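Local atomic coordinates of triacylglycerol lipase (Clostridium botulinum, PDB entry 5AH1), a protein that hydrolyses ester bonds as a zinc-binding lipase of the alpha/beta-hydrolase family and acts on synthetic polyesters. Residues A[28-33]-A[357-362]. Numbering follows the deposited sequence.
Sequences IKIPTL and YPTANL
Ile30 reaches from the loop segment 28-33, at the start of the modelled chain, across Pro358, Thr359 and Leu362 on one side of the short helix 357-363. Its bond from CA to CB points neither at the helix nor away from it, but the side chain's end comes nearer. CG1 lies anti to the carbonyl carbon (chi1 -65°), beside the backbone N. It sits 3.6 Å from Leu362 CD1. Pro358 CB is 4.2 Å from the same Ile30 CG1. CD1 is anti to CA across CB-CG1 (chi2 172°). This Ile30 CD1 ends 3.6 Å from Leu362 CD1, and Thr359 CG2 is 4.0 Å from it. The other branch, Ile30 CG2, has Thr359 CG2 at 4.2 Å. Leu362 therefore offers one methyl to both CG1 and CD1, and Thr359 turns its methyl to Ile30 while its OG1 is hydrogen-bonded to Gly385 O and Phe356 O. The side chains of Ile30 and Thr359 are set at about a right angle.

Beside this, Pro31 CD lies 3.7 Å from Pro358 CG, these side chains also crossing roughly perpendicularly. Lys29 contributes backbone alone: its O is 3.5 Å from Pro358 CB. Within the lipase-like alpha/beta-hydrolase fold, Ile30 sits where helix 357-363 meets helices 235-239 and 242-257 and the loop at Met240, touching Leu236, Leu239, Met240 and Tyr248.

The contact buries 301 Å² near the surface, yet Thr359 is buried. Each side-chain atom in close contact is a carbon, and the only oxygens near the other side are loop carbonyls, which implies van der Waals and hydrophobic packing without a polar bond between the segments.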
loop_
_atom_site.group_PDB
_atom_site.type_symbol
_atom_site.label_atom_id
_atom_site.label_comp_id
_atom_site.label_asym_id
_atom_site.label_seq_id
_atom_site.Cartn_x
_atom_site.Cartn_y
_atom_site.Cartn_z
ATOM N N ILE A 28 22.670 5.323 10.834
ATOM C CA ILE A 28 23.540 6.403 10.370
ATOM C C ILE A 28 23.299 6.711 8.889
ATOM O O ILE A 28 23.056 7.864 8.521
ATOM C CB ILE A 28 25.048 6.069 10.590
ATOM C CG1 ILE A 28 25.368 6.025 12.090
ATOM C CG2 ILE A 28 25.947 7.091 9.873
ATOM C CD1 ILE A 28 26.858 5.829 12.421
ATOM N N LYS A 29 23.367 5.685 8.044
ATOM C CA LYS A 29 23.320 5.882 6.593
ATOM C C LYS A 29 22.388 4.893 5.898
ATOM O O LYS A 29 22.498 3.678 6.081
ATOM C CB LYS A 29 24.730 5.767 6.008
ATOM C CG LYS A 29 24.829 6.181 4.541
ATOM C CD LYS A 29 26.268 6.133 4.020
ATOM C CE LYS A 29 27.162 7.152 4.726
ATOM N NZ LYS A 29 28.532 7.229 4.129
ATOM N N ILE A 30 21.470 5.417 5.093
ATOM C CA ILE A 30 20.575 4.548 4.346
ATOM C C ILE A 30 21.304 4.096 3.085
ATOM O O ILE A 30 21.753 4.907 2.284
ATOM C CB ILE A 30 19.233 5.205 4.007
ATOM C CG1 ILE A 30 18.467 5.479 5.305
ATOM C CG2 ILE A 30 18.385 4.278 3.135
ATOM C CD1 ILE A 30 17.205 6.295 5.121
ATOM N N PRO A 31 21.440 2.786 2.914
ATOM C CA PRO A 31 22.170 2.239 1.771
ATOM C C PRO A 31 21.389 2.410 0.478
ATOM O O PRO A 31 20.159 2.506 0.499
ATOM C CB PRO A 31 22.303 0.761 2.128
ATOM C CG PRO A 31 21.180 0.540 3.107
ATOM C CD PRO A 31 20.958 1.742 3.827
ATOM N N THR A 32 22.117 2.456 -0.626
ATOM C CA THR A 32 21.532 2.469 -1.952
ATOM C C THR A 32 22.120 1.264 -2.679
ATOM O O THR A 32 22.795 0.421 -2.069
ATOM C CB THR A 32 21.856 3.764 -2.707
ATOM O OG1 THR A 32 23.271 3.865 -2.882
ATOM C CG2 THR A 32 21.339 4.991 -1.949
ATOM N N LEU A 33 21.899 1.175 -3.982
ATOM C CA LEU A 33 22.449 0.046 -4.718
ATOM C C LEU A 33 23.971 -0.012 -4.684
ATOM O O LEU A 33 24.550 -1.080 -4.881
ATOM C CB LEU A 33 21.951 0.042 -6.160
ATOM C CG LEU A 33 20.523 -0.470 -6.334
ATOM C CD1 LEU A 33 20.112 -0.325 -7.786
ATOM C CD2 LEU A 33 20.414 -1.926 -5.894
ATOM N N TYR A 357 17.007 -1.370 9.750
ATOM C CA TYR A 357 17.660 -0.665 10.851
ATOM C C TYR A 357 17.934 0.813 10.516
ATOM O O TYR A 357 17.600 1.697 11.297
ATOM C CB TYR A 357 18.959 -1.344 11.278
ATOM C CG TYR A 357 18.845 -2.673 12.006
ATOM C CD1 TYR A 357 17.626 -3.188 12.433
ATOM C CD2 TYR A 357 19.991 -3.405 12.283
ATOM C CE1 TYR A 357 17.561 -4.404 13.099
ATOM C CE2 TYR A 357 19.932 -4.613 12.942
ATOM C CZ TYR A 357 18.730 -5.103 13.359
ATOM O OH TYR A 357 18.704 -6.311 14.018
ATOM N N PRO A 358 18.536 1.096 9.352
ATOM C CA PRO A 358 18.862 2.510 9.131
ATOM C C PRO A 358 17.631 3.375 8.877
ATOM O O PRO A 358 17.594 4.540 9.293
ATOM C CB PRO A 358 19.773 2.478 7.900
ATOM C CG PRO A 358 19.486 1.200 7.232
ATOM C CD PRO A 358 19.102 0.223 8.316
ATOM N N THR A 359 16.627 2.821 8.205
ATOM C CA THR A 359 15.419 3.562 7.907
ATOM C C THR A 359 14.633 3.823 9.193
ATOM O O THR A 359 14.165 4.942 9.424
ATOM C CB THR A 359 14.564 2.830 6.865
ATOM O OG1 THR A 359 14.350 1.480 7.286
ATOM C CG2 THR A 359 15.274 2.818 5.514
ATOM N N ALA A 360 14.485 2.804 10.036
ATOM C CA ALA A 360 13.814 2.967 11.324
ATOM C C ALA A 360 14.540 3.979 12.193
ATOM O O ALA A 360 13.920 4.804 12.844
ATOM C CB ALA A 360 13.736 1.639 12.045
ATOM N N ASN A 361 15.864 3.907 12.212
ATOM C CA ASN A 361 16.626 4.774 13.093
ATOM C C ASN A 361 16.612 6.221 12.591
ATOM O O ASN A 361 16.537 7.149 13.396
ATOM C CB ASN A 361 18.036 4.210 13.301
ATOM C CG ASN A 361 18.004 2.849 14.019
ATOM O OD1 ASN A 361 17.005 2.501 14.670
ATOM N ND2 ASN A 361 19.073 2.068 13.878
ATOM N N LEU A 362 16.663 6.432 11.278
ATOM C CA LEU A 362 16.558 7.802 10.777
ATOM C C LEU A 362 15.174 8.406 10.997
ATOM O O LEU A 362 15.063 9.535 11.445
ATOM C CB LEU A 362 16.994 7.905 9.304
ATOM C CG LEU A 362 18.509 7.810 9.054
ATOM C CD1 LEU A 362 18.838 8.237 7.652
ATOM C CD2 LEU A 362 19.359 8.627 10.053
#